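Local coordinates for protein catalase (Bacillus pumilus, PDB 4QOO) that probably breaks hydrogen peroxide down to water and oxygen at a haem group, as other catalases do, at residues F95-H100 with L108-G113. Residues are numbered along the deposited sequence; the frame is centred on the assembly and turned at random.
Sequences FSTVIH and LRDPRG. With RCO (resorcinol), chain G.
An unusual first torsion of D110 (chi1 -112°) carries its carboxylate to the backbone N-H groups of V98 and I99, while T97, with CG2 anti to its own carbonyl carbon (OG1 chi1 67°), lays that methyl over one face of the R112 guanidinium. D110 suits its place because one oxygen can serve several donors: OD2 accepts I99 N on its syn side at 2.9 Å, nearly straight at 164°, and V98 N from farther above the same face of the carboxylate. A water donating to OD2 links it to H100 N. The other oxygen, OD1, accepts the resorcinol hydroxyl O1 at 2.6 Å. Beside it V98, a compact branched residue, sets CG2 3.9 Å from P111 CD.

R112 has the reach and flat array of N-H groups to brace its own loop: NH1 and NH2 both hold L108 O end-on, in plane, and NH1 also donates to D110 O at 2.8 Å. A leucine here would probably leave L108 O and D110 O without these donors and free the loop to shift beneath T97. Farther along, S96 and G113 form an antiparallel hydrogen-bonded pair, G113 N to S96 O at 2.8 Å; G113, with no side chain, lets its CA lie 3.4 Å from S96 OG, which is hydrogen-bonded to H57 ND1.

This pair joins the end of strand 88-96 to the start of strand 113-120, where G113 touches the haem; P111 packs on helix 175-181 and L108 on helix 229-236.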
ATOM      1  N   PHE A  95     -18.582  15.973 -10.489  1.00 20.24           N
ATOM      2  CA  PHE A  95     -19.210  16.834  -9.518  1.00 21.20           C
ATOM      3  C   PHE A  95     -19.224  16.188  -8.172  1.00 20.10           C
ATOM      4  O   PHE A  95     -19.205  14.961  -8.046  1.00 20.39           O
ATOM      5  CB  PHE A  95     -20.652  17.145  -9.900  1.00 22.62           C
ATOM      6  CG  PHE A  95     -20.804  17.783 -11.278  1.00 23.37           C
ATOM      7  CD1 PHE A  95     -20.474  19.093 -11.528  1.00 22.24           C
ATOM      8  CD2 PHE A  95     -21.311  17.024 -12.312  1.00 23.21           C
ATOM      9  CE1 PHE A  95     -20.622  19.611 -12.795  1.00 23.54           C
ATOM     10  CE2 PHE A  95     -21.534  17.555 -13.545  1.00 24.99           C
ATOM     11  CZ  PHE A  95     -21.191  18.849 -13.789  1.00 23.83           C
ATOM     12  N   SER A  96     -19.286  16.999  -7.137  1.00 20.31           N
ATOM     13  CA  SER A  96     -19.142  16.485  -5.783  1.00 19.38           C
ATOM     14  C   SER A  96     -19.694  17.458  -4.706  1.00 20.30           C
ATOM     15  O   SER A  96     -19.772  18.670  -4.943  1.00 18.77           O
ATOM     16  CB  SER A  96     -17.679  16.155  -5.542  1.00 20.28           C
ATOM     17  OG  SER A  96     -16.815  17.293  -5.789  1.00 18.61           O
ATOM     18  N   THR A  97     -19.913  16.924  -3.522  1.00 19.67           N
ATOM     19  CA  THR A  97     -19.865  17.694  -2.318  1.00 20.51           C
ATOM     20  C   THR A  97     -18.447  17.777  -1.788  1.00 20.08           C
ATOM     21  O   THR A  97     -17.508  17.430  -2.515  1.00 21.31           O
ATOM     22  CB  THR A  97     -20.874  17.136  -1.289  1.00 21.68           C
ATOM     23  OG1 THR A  97     -20.481  15.849  -0.856  1.00 20.13           O
ATOM     24  CG2 THR A  97     -22.281  17.072  -1.882  1.00 22.69           C
ATOM     25  N   VAL A  98     -18.267  18.254  -0.553  1.00 20.37           N
ATOM     26  CA  VAL A  98     -16.905  18.497  -0.029  1.00 19.47           C
ATOM     27  C   VAL A  98     -16.536  17.699   1.220  1.00 18.53           C
ATOM     28  O   VAL A  98     -15.535  16.972   1.204  1.00 19.33           O
ATOM     29  CB  VAL A  98     -16.648  19.976   0.246  1.00 20.60           C
ATOM     30  CG1 VAL A  98     -15.247  20.156   0.855  1.00 21.13           C
ATOM     31  CG2 VAL A  98     -16.800  20.783  -1.023  1.00 21.75           C
ATOM     32  N   ILE A  99     -17.280  17.829   2.318  1.00 18.86           N
ATOM     33  CA  ILE A  99     -16.761  17.498   3.628  1.00 18.16           C
ATOM     34  C   ILE A  99     -17.079  16.008   4.026  1.00 19.32           C
ATOM     35  O   ILE A  99     -16.200  15.321   4.555  1.00 18.91           O
ATOM     36  CB  ILE A  99     -17.298  18.424   4.695  1.00 19.38           C
ATOM     37  CG1 ILE A  99     -16.632  19.825   4.493  1.00 20.20           C
ATOM     38  CG2 ILE A  99     -17.031  17.915   6.050  1.00 19.20           C
ATOM     39  CD1 ILE A  99     -15.106  19.911   4.666  1.00 20.70           C
ATOM     40  N   HIS A 100     -18.309  15.575   3.840  1.00 19.47           N
ATOM     41  CA  HIS A 100     -18.675  14.248   4.341  1.00 21.14           C
ATOM     42  C   HIS A 100     -18.215  13.109   3.454  1.00 22.17           C
ATOM     43  O   HIS A 100     -17.850  13.302   2.272  1.00 20.62           O
ATOM     44  CB  HIS A 100     -20.157  14.207   4.671  1.00 22.37           C
ATOM     45  CG  HIS A 100     -20.515  15.117   5.806  1.00 24.47           C
ATOM     46  ND1 HIS A 100     -20.571  14.706   7.128  1.00 26.93           N
ATOM     47  CD2 HIS A 100     -20.770  16.445   5.813  1.00 24.45           C
ATOM     48  CE1 HIS A 100     -20.909  15.737   7.892  1.00 25.08           C
ATOM     49  NE2 HIS A 100     -20.988  16.815   7.119  1.00 27.82           N
ATOM     50  N   LEU A 108     -26.803  18.148   1.772  1.00 23.29           N
ATOM     51  CA  LEU A 108     -26.103  18.943   2.798  1.00 24.29           C
ATOM     52  C   LEU A 108     -25.575  20.273   2.233  1.00 23.27           C
ATOM     53  O   LEU A 108     -25.209  20.341   1.044  1.00 25.72           O
ATOM     54  CB  LEU A 108     -24.940  18.156   3.365  1.00 22.82           C
ATOM     55  CG  LEU A 108     -25.264  16.707   3.847  1.00 24.35           C
ATOM     56  CD1 LEU A 108     -24.001  16.150   4.486  1.00 23.74           C
ATOM     57  CD2 LEU A 108     -26.417  16.707   4.843  1.00 26.51           C
ATOM     58  N   ARG A 109     -25.447  21.310   3.082  1.00 24.59           N
ATOM     59  CA  ARG A 109     -24.747  22.548   2.725  1.00 25.44           C
ATOM     60  C   ARG A 109     -23.243  22.308   2.523  1.00 26.37           C
ATOM     61  O   ARG A 109     -22.608  21.525   3.236  1.00 26.42           O
ATOM     62  CB  ARG A 109     -24.974  23.620   3.826  1.00 25.60           C
ATOM     63  CG  ARG A 109     -24.286  24.964   3.594  1.00 26.48           C
ATOM     64  CD  ARG A 109     -24.742  26.092   4.537  1.00 29.37           C
ATOM     65  NE  ARG A 109     -26.192  26.125   4.790  1.00 30.54           N
ATOM     66  CZ  ARG A 109     -27.120  26.604   3.963  1.00 33.04           C
ATOM     67  NH1 ARG A 109     -26.812  27.221   2.820  1.00 34.55           N
ATOM     68  NH2 ARG A 109     -28.374  26.503   4.299  1.00 34.04           N
ATOM     69  N   ASP A 110     -22.708  22.894   1.479  1.00 24.80           N
ATOM     70  CA  ASP A 110     -21.289  22.682   1.088  1.00 25.84           C
ATOM     71  C   ASP A 110     -21.101  23.401  -0.238  1.00 22.63           C
ATOM     72  O   ASP A 110     -22.018  23.399  -1.083  1.00 24.32           O
ATOM     73  CB  ASP A 110     -20.968  21.168   0.840  1.00 23.16           C
ATOM     74  CG  ASP A 110     -20.012  20.516   1.885  1.00 25.54           C
ATOM     75  OD1 ASP A 110     -19.464  21.186   2.837  1.00 27.08           O
ATOM     76  OD2 ASP A 110     -19.818  19.213   1.760  1.00 24.92           O
ATOM     77  N   PRO A 111     -19.875  23.833  -0.517  1.00 22.33           N
ATOM     78  CA  PRO A 111     -19.554  24.039  -1.931  1.00 22.49           C
ATOM     79  C   PRO A 111     -19.716  22.762  -2.728  1.00 24.01           C
ATOM     80  O   PRO A 111     -19.668  21.680  -2.145  1.00 22.48           O
ATOM     81  CB  PRO A 111     -18.081  24.429  -1.902  1.00 21.92           C
ATOM     82  CG  PRO A 111     -17.812  24.785  -0.500  1.00 23.07           C
ATOM     83  CD  PRO A 111     -18.677  23.949   0.324  1.00 22.33           C
ATOM     84  N   ARG A 112     -19.919  22.886  -4.031  1.00 24.95           N
ATOM     85  CA  ARG A 112     -19.925  21.723  -4.888  1.00 24.54           C
ATOM     86  C   ARG A 112     -18.699  21.775  -5.825  1.00 22.52           C
ATOM     87  O   ARG A 112     -18.404  22.804  -6.408  1.00 24.13           O
ATOM     88  CB  ARG A 112     -21.216  21.727  -5.720  1.00 24.43           C
ATOM     89  CG  ARG A 112     -22.300  20.799  -5.205  1.00 24.67           C
ATOM     90  CD  ARG A 112     -22.672  21.093  -3.768  1.00 23.02           C
ATOM     91  NE  ARG A 112     -23.791  20.282  -3.305  1.00 22.60           N
ATOM     92  CZ  ARG A 112     -24.339  20.405  -2.094  1.00 23.96           C
ATOM     93  NH1 ARG A 112     -23.836  21.270  -1.207  1.00 24.05           N
ATOM     94  NH2 ARG A 112     -25.354  19.646  -1.735  1.00 23.23           N
ATOM     95  N   GLY A 113     -18.002  20.654  -5.910  1.00 20.45           N
ATOM     96  CA  GLY A 113     -16.933  20.485  -6.913  1.00 20.52           C
ATOM     97  C   GLY A 113     -17.451  20.428  -8.318  1.00 20.47           C
ATOM     98  O   GLY A 113     -18.542  19.861  -8.592  1.00 21.33           O
TER
HETATM   99  C1  RCO G 503     -19.401  23.835   4.698  1.00 33.22           C
HETATM  100  C2  RCO G 503     -20.483  23.116   5.172  1.00 33.41           C
HETATM  101  C3  RCO G 503     -21.263  23.643   6.250  1.00 35.28           C
HETATM  102  C4  RCO G 503     -20.929  24.844   6.858  1.00 32.55           C
HETATM  103  C5  RCO G 503     -19.856  25.516   6.388  1.00 32.89           C
HETATM  104  C6  RCO G 503     -19.107  25.027   5.323  1.00 33.31           C
HETATM  105  O1  RCO G 503     -18.620  23.491   3.632  1.00 33.63           O
HETATM  106  O3  RCO G 503     -22.323  22.968   6.749  1.00 37.19           O
HETATM  107  O   HOH W   1     -20.669  16.872   2.747  1.00 20.13           O